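Long-range contacts in thioredoxin-like protein (Klebsiella pneumoniae subsp. pneumoniae MGH 78578, PDB 3TY1), which is of unknown function but may bind carbohydrate, with the supersandwich fold of the aldose 1-epimerase and galactose mutarotase relatives: residues A[272-277]-A[285-290]; A[224-229]-A[360-365]; A[297-302]-A[314-319]. One frame throughout, in Å; residues are numbered along the deposited sequence. Where two conformers were deposited one is given.

Contact 1 (A[272-277]-A[285-290]); sequences QTLAAV and GASIQF
F290 and T273 bury the most surface in this pairing. They face one another in a hydrogen-bonded antiparallel pair and lie side by side on the same face of the sheet. The F290 ring takes the crowded position between backbone N and carbonyl carbon (chi1 64°), which swings it back across to its partner, and T273 CG2 sits over one ring face, 3.4 Å from the centroid, shifted toward the rim where it comes within 3.3 Å of F290 CZ. This is a close CH-pi contact. T273 presents its methyl here because OG1 is anti to the backbone N and hydrogen-bonded to L266 O. The backbone bonds beneath are unequal: T273 N reaches F290 O at 2.9 Å, nearly along the C=O axis, whereas F290 N meets T273 O at 3.2 Å from above the carbonyl plane.

Q289 works on the other face. Its extended chain lets NE2 donate 3.1 Å to a lone pair of Q272 OE1, with the amide planes 69° apart. Q272 is bent to reach it, and its own NE2 binds D291 OD2 and N270 O. L274 CD1 covers the base of Q289, 4.0 Å from CB. Further along, A275 with I288 and V277 with A286 repeat the paired backbone bonds, completing an antiparallel beta hairpin in the large sheet of the supersandwich.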
loop_
_atom_site.group_PDB
_atom_site.type_symbol
_atom_site.label_atom_id
_atom_site.label_comp_id
_atom_site.label_asym_id
_atom_site.label_seq_id
_atom_site.Cartn_x
_atom_site.Cartn_y
_atom_site.Cartn_z
ATOM N N GLN A 272 28.086 10.736 28.312
ATOM C CA GLN A 272 27.721 9.383 28.002
ATOM C C GLN A 272 26.962 8.839 29.201
ATOM O O GLN A 272 27.320 9.127 30.366
ATOM C CB GLN A 272 28.956 8.519 27.747
ATOM C CG GLN A 272 29.872 8.987 26.609
ATOM C CD GLN A 272 29.124 9.238 25.325
ATOM O OE1 GLN A 272 28.574 8.309 24.723
ATOM N NE2 GLN A 272 29.086 10.508 24.901
ATOM N N THR A 273 25.916 8.061 28.920
ATOM C CA THR A 273 25.191 7.355 29.953
ATOM C C THR A 273 25.039 5.883 29.544
ATOM O O THR A 273 25.400 5.514 28.430
ATOM C CB THR A 273 23.842 8.014 30.245
ATOM O OG1 THR A 273 23.328 7.498 31.479
ATOM C CG2 THR A 273 22.858 7.770 29.113
ATOM N N LEU A 274 24.521 5.065 30.458
ATOM C CA LEU A 274 24.464 3.616 30.272
ATOM C C LEU A 274 23.212 3.114 30.950
ATOM O O LEU A 274 22.963 3.458 32.107
ATOM C CB LEU A 274 25.722 2.965 30.884
ATOM C CG LEU A 274 26.105 1.519 30.661
ATOM C CD1 LEU A 274 26.296 1.240 29.178
ATOM C CD2 LEU A 274 27.374 1.158 31.439
ATOM N N ALA A 275 22.429 2.326 30.229
ATOM C CA ALA A 275 21.238 1.679 30.761
ATOM C C ALA A 275 21.284 0.202 30.405
ATOM O O ALA A 275 21.857 -0.193 29.352
ATOM C CB ALA A 275 19.992 2.336 30.183
ATOM N N ALA A 276 20.657 -0.616 31.228
ATOM C CA ALA A 276 20.742 -2.070 31.014
ATOM C C ALA A 276 19.568 -2.848 31.630
ATOM O O ALA A 276 18.920 -2.375 32.577
ATOM C CB ALA A 276 22.080 -2.581 31.597
ATOM N N VAL A 277 19.288 -4.009 31.050
ATOM C CA VAL A 277 18.397 -4.984 31.610
ATOM C C VAL A 277 19.246 -6.221 31.881
ATOM O O VAL A 277 20.050 -6.643 31.055
ATOM C CB VAL A 277 17.175 -5.290 30.744
ATOM C CG1 VAL A 277 17.561 -5.681 29.304
ATOM C CG2 VAL A 277 16.358 -6.418 31.401
ATOM N N GLY A 285 22.610 -10.152 30.350
ATOM C CA GLY A 285 21.985 -8.855 30.189
ATOM C C GLY A 285 22.293 -8.174 28.900
ATOM O O GLY A 285 22.943 -8.740 28.027
ATOM N N ALA A 286 21.817 -6.938 28.780
ATOM C CA ALA A 286 22.125 -6.109 27.616
ATOM C C ALA A 286 22.210 -4.709 28.091
ATOM O O ALA A 286 21.365 -4.276 28.886
ATOM C CB ALA A 286 21.055 -6.222 26.510
ATOM N N SER A 287 23.210 -3.993 27.591
ATOM C CA SER A 287 23.417 -2.585 27.955
ATOM C C SER A 287 23.432 -1.733 26.706
ATOM O O SER A 287 23.822 -2.207 25.614
ATOM C CB SER A 287 24.741 -2.405 28.708
ATOM O OG SER A 287 25.848 -2.692 27.903
ATOM N N ILE A 288 22.963 -0.511 26.870
ATOM C CA ILE A 288 22.947 0.474 25.817
ATOM C C ILE A 288 23.645 1.698 26.336
ATOM O O ILE A 288 23.253 2.266 27.378
ATOM C CB ILE A 288 21.494 0.878 25.359
ATOM C CG1 ILE A 288 20.650 -0.337 25.024
ATOM C CG2 ILE A 288 21.505 1.792 24.136
ATOM C CD1 ILE A 288 19.166 0.004 24.714
ATOM N N GLN A 289 24.679 2.110 25.630
ATOM C CA GLN A 289 25.338 3.377 25.883
ATOM C C GLN A 289 24.823 4.390 24.903
ATOM O O GLN A 289 24.747 4.108 23.721
ATOM C CB GLN A 289 26.855 3.271 25.727
ATOM C CG GLN A 289 27.632 4.614 25.835
ATOM C CD GLN A 289 29.137 4.460 25.568
ATOM O OE1 GLN A 289 29.659 3.349 25.543
ATOM N NE2 GLN A 289 29.805 5.568 25.315
ATOM N N PHE A 290 24.522 5.592 25.383
ATOM C CA PHE A 290 24.092 6.684 24.504
ATOM C C PHE A 290 24.577 8.011 25.039
ATOM O O PHE A 290 25.038 8.098 26.177
ATOM C CB PHE A 290 22.569 6.667 24.214
ATOM C CG PHE A 290 21.685 6.878 25.403
ATOM C CD1 PHE A 290 21.371 5.825 26.237
ATOM C CD2 PHE A 290 21.153 8.139 25.686
ATOM C CE1 PHE A 290 20.560 6.009 27.363
ATOM C CE2 PHE A 290 20.309 8.323 26.785
ATOM C CZ PHE A 290 20.007 7.251 27.611
#

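Contact 2 (A[224-229]-A[360-365])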
loop_
_atom_site.group_PDB
_atom_site.type_symbol
_atom_site.label_atom_id
_atom_site.label_comp_id
_atom_site.label_asym_id
_atom_site.label_seq_id
_atom_site.Cartn_x
_atom_site.Cartn_y
_atom_site.Cartn_z
ATOM N N ARG A 224 16.160 -7.018 36.333
ATOM C CA ARG A 224 16.309 -5.664 36.827
ATOM C C ARG A 224 16.634 -4.699 35.701
ATOM O O ARG A 224 17.291 -5.080 34.721
ATOM C CB ARG A 224 17.418 -5.607 37.914
ATOM C CG ARG A 224 17.037 -6.334 39.190
ATOM C CD ARG A 224 18.045 -6.202 40.296
ATOM N NE ARG A 224 19.341 -6.727 39.890
ATOM C CZ ARG A 224 20.513 -6.081 39.909
ATOM N NH1 ARG A 224 20.630 -4.827 40.341
ATOM N NH2 ARG A 224 21.601 -6.723 39.507
ATOM N N PHE A 225 16.142 -3.471 35.840
ATOM C CA PHE A 225 16.479 -2.378 34.949
ATOM C C PHE A 225 17.455 -1.506 35.702
ATOM O O PHE A 225 17.166 -1.074 36.824
ATOM C CB PHE A 225 15.266 -1.552 34.520
ATOM C CG PHE A 225 15.631 -0.347 33.720
ATOM C CD1 PHE A 225 16.157 -0.476 32.452
ATOM C CD2 PHE A 225 15.496 0.923 34.250
ATOM C CE1 PHE A 225 16.521 0.664 31.713
ATOM C CE2 PHE A 225 15.851 2.057 33.505
ATOM C CZ PHE A 225 16.355 1.916 32.250
ATOM N N LEU A 226 18.607 -1.246 35.082
ATOM C CA LEU A 226 19.672 -0.461 35.700
ATOM C C LEU A 226 19.881 0.823 34.903
ATOM O O LEU A 226 20.008 0.800 33.691
ATOM C CB LEU A 226 20.986 -1.262 35.718
ATOM C CG LEU A 226 20.959 -2.723 36.185
ATOM C CD1 LEU A 226 22.303 -3.427 36.015
ATOM C CD2 LEU A 226 20.411 -2.828 37.607
ATOM N N ALA A 227 19.956 1.963 35.580
ATOM C CA ALA A 227 20.290 3.224 34.903
ATOM C C ALA A 227 20.589 4.287 35.943
ATOM O O ALA A 227 20.006 4.211 37.016
ATOM C CB ALA A 227 19.113 3.684 34.037
ATOM N N PRO A 228 21.495 5.242 35.639
ATOM C CA PRO A 228 21.791 6.381 36.496
ATOM C C PRO A 228 20.777 7.457 36.133
ATOM O O PRO A 228 20.732 7.881 34.980
ATOM C CB PRO A 228 23.209 6.777 36.102
ATOM C CG PRO A 228 23.402 6.336 34.767
ATOM C CD PRO A 228 22.313 5.314 34.421
ATOM N N ILE A 229 19.972 7.872 37.109
ATOM C CA ILE A 229 18.869 8.777 36.814
ATOM C C ILE A 229 18.667 9.855 37.870
ATOM O O ILE A 229 18.908 9.651 39.064
ATOM C CB ILE A 229 17.517 8.013 36.529
ATOM C CG1 ILE A 229 16.895 7.403 37.794
ATOM C CG2 ILE A 229 17.699 6.931 35.453
ATOM C CD1 ILE A 229 15.486 6.899 37.554
ATOM N N ALA A 360 30.443 -5.124 36.114
ATOM C CA ALA A 360 31.126 -3.967 35.523
ATOM C C ALA A 360 30.128 -2.883 35.058
ATOM O O ALA A 360 30.333 -1.682 35.277
ATOM C CB ALA A 360 32.048 -4.411 34.346
ATOM N N VAL A 361 29.049 -3.304 34.412
ATOM C CA VAL A 361 27.995 -2.361 34.003
ATOM C C VAL A 361 27.329 -1.733 35.235
ATOM O O VAL A 361 27.181 -0.503 35.322
ATOM C CB VAL A 361 26.937 -3.049 33.106
ATOM C CG1 VAL A 361 25.637 -2.241 33.028
ATOM C CG2 VAL A 361 27.530 -3.271 31.719
ATOM N N GLU A 362 27.007 -2.575 36.213
ATOM C CA GLU A 362 26.341 -2.097 37.429
ATOM C C GLU A 362 27.228 -1.101 38.210
ATOM O O GLU A 362 26.742 -0.080 38.708
ATOM C CB GLU A 362 25.866 -3.294 38.255
ATOM C CG GLU A 362 24.820 -2.948 39.291
ATOM C CD GLU A 362 24.039 -4.149 39.822
ATOM O OE1 GLU A 362 24.166 -5.285 39.294
ATOM O OE2 GLU A 362 23.285 -3.947 40.798
ATOM N N GLN A 363 28.535 -1.373 38.242
ATOM C CA GLN A 363 29.542 -0.512 38.906
ATOM C C GLN A 363 29.718 0.833 38.172
ATOM O O GLN A 363 29.836 1.884 38.817
ATOM C CB GLN A 363 30.919 -1.225 39.018
ATOM C CG GLN A 363 31.262 -1.917 40.363
ATOM C CD GLN A 363 30.786 -3.386 40.526
ATOM O OE1 GLN A 363 29.573 -3.677 40.580
ATOM N NE2 GLN A 363 31.760 -4.309 40.661
ATOM N N LYS A 364 29.733 0.816 36.836
ATOM C CA LYS A 364 29.816 2.065 36.058
ATOM C C LYS A 364 28.571 2.924 36.276
ATOM O O LYS A 364 28.672 4.137 36.444
ATOM C CB LYS A 364 30.034 1.802 34.566
ATOM C CG LYS A 364 30.323 3.050 33.724
ATOM C CD LYS A 364 31.679 3.742 34.045
ATOM C CE LYS A 364 31.688 5.214 33.580
ATOM N NZ LYS A 364 32.870 6.007 34.084
ATOM N N ILE A 365 27.409 2.283 36.309
ATOM C CA ILE A 365 26.129 2.974 36.528
ATOM C C ILE A 365 26.112 3.607 37.935
ATOM O O ILE A 365 25.795 4.799 38.089
ATOM C CB ILE A 365 24.910 2.031 36.270
ATOM C CG1 ILE A 365 24.750 1.785 34.755
ATOM C CG2 ILE A 365 23.668 2.634 36.857
ATOM C CD1 ILE A 365 23.669 0.783 34.352
#
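The polar part of this contact is a salt bridge between R224 and E362. R224 grips the carboxylate end-on with two nitrogens: NH1 reaches E362 OE2 at 2.8 Å, and NH2 reaches E362 OE1 at 2.9 Å in an almost straight bond (173°). Both oxygens lie close to the guanidinium plane, but each is approached from above the carboxylate plane, so the two flat groups are turned 40° apart. The bend of R224 at chi3 brings its tip round to the helix, while E362 reaches out extended, crossing the arginine at about a right angle. Two bonds to two oxygens limit the rotation of both groups.

The strand belongs to the large antiparallel sheet of the supersandwich, where 224-229 is the outermost strand on its side within this chain, next to strand 272-278. Helix 355-369, which follows strand 342-352 of the same sheet, packs on it; the axes of strand 224-226 and helix segment 360-365 approach to 10.4 Å.

The apolar part centres on I365, which buries the most surface. Its two branches divide the work: CD1 touches L226 CB at 3.6 Å, and CG2 presses on the A227-P228 peptide, 3.6 Å from P228 N and 3.9 Å from P228 CD. L226 CD1 meets the aliphatic stem of E362 crosswise, 4.2 Å from E362 CG. One turn beyond I365, Q369 OE1 accepts a hydrogen bond from I229 N.

Contact 3 (A[297-302]-A[314-319]); sequences VLTLWK and GIEPGT
E316 O is held by two donors: T299 N at 3.0 Å, arriving from well above the carbonyl plane, and a water that donates to it at 2.6 Å. The same water is hydrogen-bonded to T299 OG1, also at 2.6 Å, so it bridges the threonine side chain to the opposite backbone. T299 OG1 lies beside its own backbone N (chi1 -62°), the rotamer that puts it within range of that water. The segments form a beta hairpin of strands 297-304 and 311-318, buried in the supersandwich and flanked by strands 259-265 and 204-214. Six backbone bonds close it, in the hydrogen-bonded pairs V297 with G318, T299 with E316 and W301 with G314. In the last pair both bonds fall on carbonyl lone pairs, and G314 N reaches W301 O at 2.8 Å.

One face carries L298, L300, I315 and P317. L298 CD1 touches two partners, I315 CG2 and P317 CD, each 4.0 Å away, and F225 packs against this face.

The other face holds T299, W301 and E316. W301 NE1 is hydrogen-bonded to E258 OE1, H211 meets the ring, and F170 of a second subunit packs on it. A sulfate, probably from the crystallisation liquor, lies near the W301 side chain, which may mark a pocket. G314 has no side chain, leaving the ring close to its backbone, with W301 CE3 3.6 Å from G314 N. The extended E316 carboxylate, turned 62° from the indole plane, brings OE2 to 3.2 Å from W301 CB.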
loop_
_atom_site.group_PDB
_atom_site.type_symbol
_atom_site.label_atom_id
_atom_site.label_comp_id
_atom_site.label_asym_id
_atom_site.label_seq_id
_atom_site.Cartn_x
_atom_site.Cartn_y
_atom_site.Cartn_z
ATOM N N VAL A 297 16.575 12.137 26.719
ATOM C CA VAL A 297 15.580 11.487 27.557
ATOM C C VAL A 297 15.570 9.994 27.349
ATOM O O VAL A 297 16.171 9.496 26.399
ATOM C CB VAL A 297 14.160 12.090 27.373
ATOM C CG1 VAL A 297 14.201 13.594 27.811
ATOM C CG2 VAL A 297 13.617 11.899 25.960
ATOM N N LEU A 298 14.936 9.301 28.288
ATOM C CA LEU A 298 14.869 7.841 28.270
ATOM C C LEU A 298 13.476 7.362 28.653
ATOM O O LEU A 298 12.886 7.853 29.608
ATOM C CB LEU A 298 15.919 7.274 29.226
ATOM C CG LEU A 298 16.074 5.754 29.360
ATOM C CD1 LEU A 298 16.528 5.177 28.053
ATOM C CD2 LEU A 298 17.137 5.477 30.441
ATOM N N THR A 299 12.960 6.400 27.902
ATOM C CA THR A 299 11.673 5.766 28.202
ATOM C C THR A 299 11.919 4.312 28.533
ATOM O O THR A 299 12.707 3.628 27.844
ATOM C CB THR A 299 10.707 5.870 26.985
ATOM O OG1 THR A 299 10.446 7.244 26.703
ATOM C CG2 THR A 299 9.371 5.115 27.233
ATOM N N LEU A 300 11.252 3.848 29.583
ATOM C CA LEU A 300 11.300 2.462 30.023
ATOM C C LEU A 300 9.899 1.904 29.765
ATOM O O LEU A 300 8.925 2.381 30.340
ATOM C CB LEU A 300 11.627 2.419 31.522
ATOM C CG LEU A 300 11.617 1.044 32.212
ATOM C CD1 LEU A 300 12.611 0.045 31.569
ATOM C CD2 LEU A 300 11.865 1.179 33.716
ATOM N N TRP A 301 9.806 0.901 28.893
ATOM C CA TRP A 301 8.553 0.275 28.522
ATOM C C TRP A 301 8.589 -1.102 29.174
ATOM O O TRP A 301 9.439 -1.896 28.828
ATOM C CB TRP A 301 8.457 0.190 26.966
ATOM C CG TRP A 301 7.333 -0.595 26.423
ATOM C CD1 TRP A 301 6.022 -0.527 26.802
ATOM C CD2 TRP A 301 7.399 -1.576 25.373
ATOM N NE1 TRP A 301 5.272 -1.410 26.056
ATOM C CE2 TRP A 301 6.083 -2.038 25.153
ATOM C CE3 TRP A 301 8.437 -2.073 24.565
ATOM C CZ2 TRP A 301 5.784 -3.038 24.204
ATOM C CZ3 TRP A 301 8.135 -3.025 23.583
ATOM C CH2 TRP A 301 6.808 -3.496 23.424
ATOM N N LYS A 302 7.721 -1.340 30.159
ATOM C CA LYS A 302 7.671 -2.616 30.874
ATOM C C LYS A 302 6.413 -3.325 30.392
ATOM O O LYS A 302 5.327 -3.073 30.879
ATOM C CB LYS A 302 7.626 -2.426 32.384
ATOM C CG LYS A 302 8.776 -1.568 32.903
ATOM C CD LYS A 302 8.756 -1.458 34.452
ATOM C CE LYS A 302 9.429 -2.626 35.134
ATOM N NZ LYS A 302 9.726 -2.314 36.590
ATOM N N GLY A 314 11.250 -2.380 26.725
ATOM C CA GLY A 314 11.917 -1.414 25.846
ATOM C C GLY A 314 12.778 -0.517 26.666
ATOM O O GLY A 314 12.302 0.020 27.701
ATOM N N ILE A 315 14.034 -0.345 26.250
ATOM C CA ILE A 315 14.945 0.689 26.828
ATOM C C ILE A 315 15.084 1.650 25.675
ATOM O O ILE A 315 15.685 1.304 24.663
ATOM C CB ILE A 315 16.301 0.126 27.212
ATOM C CG1 ILE A 315 16.139 -0.968 28.274
ATOM C CG2 ILE A 315 17.194 1.252 27.747
ATOM C CD1 ILE A 315 17.484 -1.622 28.699
ATOM N N GLU A 316 14.467 2.818 25.780
ATOM C CA GLU A 316 14.233 3.676 24.619
ATOM C C GLU A 316 14.789 5.072 24.735
ATOM O O GLU A 316 14.067 6.029 25.111
ATOM C CB GLU A 316 12.718 3.726 24.354
ATOM C CG GLU A 316 12.001 2.371 24.436
ATOM C CD GLU A 316 10.530 2.456 24.197
ATOM O OE1 GLU A 316 10.016 3.554 23.873
ATOM O OE2 GLU A 316 9.876 1.396 24.354
ATOM N N PRO A 317 16.071 5.215 24.438
ATOM C CA PRO A 317 16.638 6.554 24.492
ATOM C C PRO A 317 16.095 7.372 23.337
ATOM O O PRO A 317 15.891 6.842 22.243
ATOM C CB PRO A 317 18.142 6.327 24.386
ATOM C CG PRO A 317 18.320 4.934 23.994
ATOM C CD PRO A 317 17.084 4.179 24.239
ATOM N N GLY A 318 15.808 8.633 23.596
ATOM C CA GLY A 318 15.230 9.460 22.584
ATOM C C GLY A 318 15.421 10.933 22.774
ATOM O O GLY A 318 15.946 11.385 23.818
ATOM N N THR A 319 15.025 11.679 21.741
ATOM C CA THR A 319 14.882 13.132 21.851
ATOM C C THR A 319 13.528 13.465 22.504
ATOM O O THR A 319 13.340 14.545 23.076
ATOM C CB THR A 319 14.990 13.860 20.485
ATOM O OG1 THR A 319 13.955 13.397 19.622
ATOM C CG2 THR A 319 16.354 13.646 19.834
HETATM O O HOH W 1 12.441 8.100 25.191
#

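Overall arrangement
Contacts 1 and 3 are successive beta hairpins, and contact 2 adds the helix packed on the edge strand. Contact 3 is the most central, with every touching residue buried; contact 1 is mostly buried, with Q272, L274 and Q289 partly exposed, and contact 2 lies farthest out, its centre about 19 Å from the centre of the chain. Contacts 1 and 2 share a sheet, where L226 N probably hydrogen-bonds A276 O. I315 of contact 3 packs against contact 1, while F225, on the side of strand 224-229 turned from the helix, packs on L298, L300 and I315. The chemistry follows: backbone pairing in both hairpins, a buried bridging water, and charged side chains pairing across the helix-strand interface.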